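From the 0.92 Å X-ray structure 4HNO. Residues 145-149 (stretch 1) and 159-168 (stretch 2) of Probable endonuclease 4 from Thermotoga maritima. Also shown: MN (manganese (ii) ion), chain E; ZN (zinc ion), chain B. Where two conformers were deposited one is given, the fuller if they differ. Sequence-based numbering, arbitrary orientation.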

# COMPACT_ATOMS: atom_id res chain seq x y z
N LEU A 145 -5.77 2.26 -4.71
CA LEU A 145 -5.37 2.85 -3.44
C LEU A 145 -4.21 3.80 -3.71
O LEU A 145 -3.22 3.42 -4.34
CB LEU A 145 -4.94 1.79 -2.44
CG LEU A 145 -5.97 0.70 -2.18
CD1 LEU A 145 -5.45 -0.32 -1.18
CD2 LEU A 145 -7.28 1.30 -1.71
N LEU A 146 -4.33 5.03 -3.22
CA LEU A 146 -3.24 5.98 -3.25
C LEU A 146 -2.47 5.85 -1.94
O LEU A 146 -3.06 5.99 -0.87
CB LEU A 146 -3.74 7.41 -3.38
CG LEU A 146 -4.66 7.69 -4.55
CD1 LEU A 146 -5.13 9.13 -4.51
CD2 LEU A 146 -3.99 7.37 -5.88
N GLU A 147 -1.17 5.59 -2.05
CA GLU A 147 -0.30 5.45 -0.90
C GLU A 147 0.47 6.74 -0.66
O GLU A 147 0.99 7.33 -1.60
CB GLU A 147 0.67 4.31 -1.16
CG GLU A 147 1.56 4.00 0.01
CD GLU A 147 2.68 3.04 -0.28
OE1 GLU A 147 3.65 3.01 0.51
OE2 GLU A 147 2.58 2.29 -1.28
N ASN A 148 0.58 7.15 0.60
CA ASN A 148 1.48 8.25 0.90
C ASN A 148 2.94 7.82 0.74
O ASN A 148 3.29 6.65 0.95
CB ASN A 148 1.24 8.82 2.29
CG ASN A 148 1.55 7.82 3.38
OD1 ASN A 148 0.94 6.75 3.40
ND2 ASN A 148 2.45 8.15 4.29
N VAL A 149 3.78 8.79 0.38
CA VAL A 149 5.16 8.56 0.01
C VAL A 149 6.05 9.54 0.79
O VAL A 149 5.59 10.39 1.54
CB VAL A 149 5.36 8.68 -1.51
CG1 VAL A 149 4.60 7.57 -2.22
CG2 VAL A 149 4.97 10.05 -2.02
N LYS A 159 2.19 14.50 1.79
CA LYS A 159 1.14 14.96 2.70
C LYS A 159 -0.17 14.35 2.26
O LYS A 159 -0.48 14.29 1.06
CB LYS A 159 1.02 16.48 2.69
CG LYS A 159 2.26 17.21 3.18
CD LYS A 159 2.63 16.84 4.61
CE LYS A 159 3.76 17.71 5.12
NZ LYS A 159 4.96 17.68 4.23
N LEU A 160 -0.98 13.93 3.22
CA LEU A 160 -2.28 13.35 2.89
C LEU A 160 -3.17 14.32 2.11
O LEU A 160 -3.94 13.88 1.26
CB LEU A 160 -2.98 12.85 4.15
CG LEU A 160 -2.27 11.69 4.86
CD1 LEU A 160 -3.00 11.34 6.14
CD2 LEU A 160 -2.17 10.46 3.98
N GLU A 161 -3.02 15.62 2.35
CA GLU A 161 -3.76 16.61 1.58
C GLU A 161 -3.57 16.42 0.06
O GLU A 161 -4.50 16.68 -0.71
CB GLU A 161 -3.30 18.03 1.98
CG GLU A 161 -3.80 19.15 1.11
CD GLU A 161 -5.27 19.39 1.24
OE1 GLU A 161 -5.85 19.01 2.29
OE2 GLU A 161 -5.85 19.99 0.31
N GLN A 162 -2.38 16.04 -0.36
CA GLN A 162 -2.13 15.85 -1.78
C GLN A 162 -2.94 14.67 -2.33
O GLN A 162 -3.43 14.71 -3.46
CB GLN A 162 -0.63 15.66 -2.02
CG GLN A 162 0.17 16.90 -1.70
CD GLN A 162 1.60 16.59 -1.34
OE1 GLN A 162 2.03 15.45 -1.34
NE2 GLN A 162 2.32 17.62 -0.93
N LEU A 163 -3.06 13.61 -1.54
CA LEU A 163 -3.88 12.46 -1.95
C LEU A 163 -5.34 12.88 -2.06
O LEU A 163 -6.05 12.43 -2.95
CB LEU A 163 -3.74 11.29 -0.97
CG LEU A 163 -2.33 10.83 -0.68
CD1 LEU A 163 -2.38 9.58 0.19
CD2 LEU A 163 -1.54 10.54 -1.94
N LYS A 164 -5.80 13.72 -1.13
CA LYS A 164 -7.16 14.23 -1.17
C LYS A 164 -7.38 15.08 -2.42
O LYS A 164 -8.42 14.99 -3.07
CB LYS A 164 -7.44 15.04 0.11
CG LYS A 164 -8.78 15.73 0.15
CD LYS A 164 -8.85 17.10 -0.52
CE LYS A 164 -7.87 18.08 0.02
NZ LYS A 164 -8.27 19.47 -0.36
N LYS A 165 -6.41 15.92 -2.78
CA LYS A 165 -6.57 16.76 -3.95
C LYS A 165 -6.76 15.89 -5.20
O LYS A 165 -7.59 16.20 -6.05
CB LYS A 165 -5.39 17.70 -4.12
CG LYS A 165 -5.38 18.87 -3.17
CD LYS A 165 -4.18 19.78 -3.43
CE LYS A 165 -4.30 21.12 -2.76
NZ LYS A 165 -4.06 21.04 -1.29
N ILE A 166 -5.98 14.82 -5.30
CA ILE A 166 -6.13 13.89 -6.41
C ILE A 166 -7.50 13.23 -6.37
O ILE A 166 -8.26 13.26 -7.34
CB ILE A 166 -5.01 12.81 -6.37
CG1 ILE A 166 -3.64 13.42 -6.57
CG2 ILE A 166 -5.29 11.73 -7.41
CD1 ILE A 166 -2.50 12.53 -6.09
N ARG A 167 -7.80 12.59 -5.24
CA ARG A 167 -9.00 11.79 -5.17
C ARG A 167 -10.24 12.62 -5.48
O ARG A 167 -11.15 12.17 -6.19
CB ARG A 167 -9.12 11.16 -3.78
CG ARG A 167 -10.42 10.40 -3.62
CD ARG A 167 -10.46 9.54 -2.35
NE ARG A 167 -11.69 8.81 -2.37
CZ ARG A 167 -12.84 9.26 -1.94
NH1 ARG A 167 -12.91 10.38 -1.27
NH2 ARG A 167 -13.92 8.52 -2.16
N ASP A 168 -10.29 13.83 -4.95
CA ASP A 168 -11.50 14.62 -5.06
C ASP A 168 -11.76 15.09 -6.50
O ASP A 168 -12.88 15.45 -6.83
CB ASP A 168 -11.46 15.79 -4.09
CG ASP A 168 -11.71 15.37 -2.64
OD1 ASP A 168 -11.97 14.17 -2.39
OD2 ASP A 168 -11.63 16.25 -1.76
MN MN E . 4.56 1.23 1.28
ZN ZN B . 4.30 1.50 -1.99
O HOH W 1 5.32 0.88 -0.49

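Strand 145-147 and the helix of stretch 2 run roughly antiparallel, their N-to-C directions 153° apart and their axes 9.3 Å apart at closest approach. The backbones draw nearest at two places, Leu-146 CA to Leu-163 CA and Asn-148 CA to Leu-160 CA, both 6.6 Å. No hydrogen bond crosses between the stretches; the helix keeps its own ladder, for example Arg-167 N to Leu-163 O at 2.9 Å, so side-chain packing makes the contact. Leu-146 (m, t) points toward the helix and covers the turn from Leu-163 to Arg-167: its CD1 lies 3.8 Å from Leu-163 O and 3.9 Å from Ile-166 CG2, while its CB meets Leu-163 CD2 at 4.1 Å. Leu-163, also m, t, reaches to the end of the strand and just past it, placing CD1 3.9 Å from Asn-148 N and CD2 4.1 Å from Glu-147 O. Asn-148 offers Leu-160 its aliphatic carbon, CB to CD2 of Leu-160 at 4.1 Å, and its side-chain amide is hydrogen-bonded elsewhere in the structure. Strand alternation turns the CA-to-CB bond of Glu-147 away from the helix; its carboxylate bridges the metals, OE1 to MN at 2.1 Å and OE2 to ZN at 2.0 Å. The apolar packing thus lies behind a metal-binding residue.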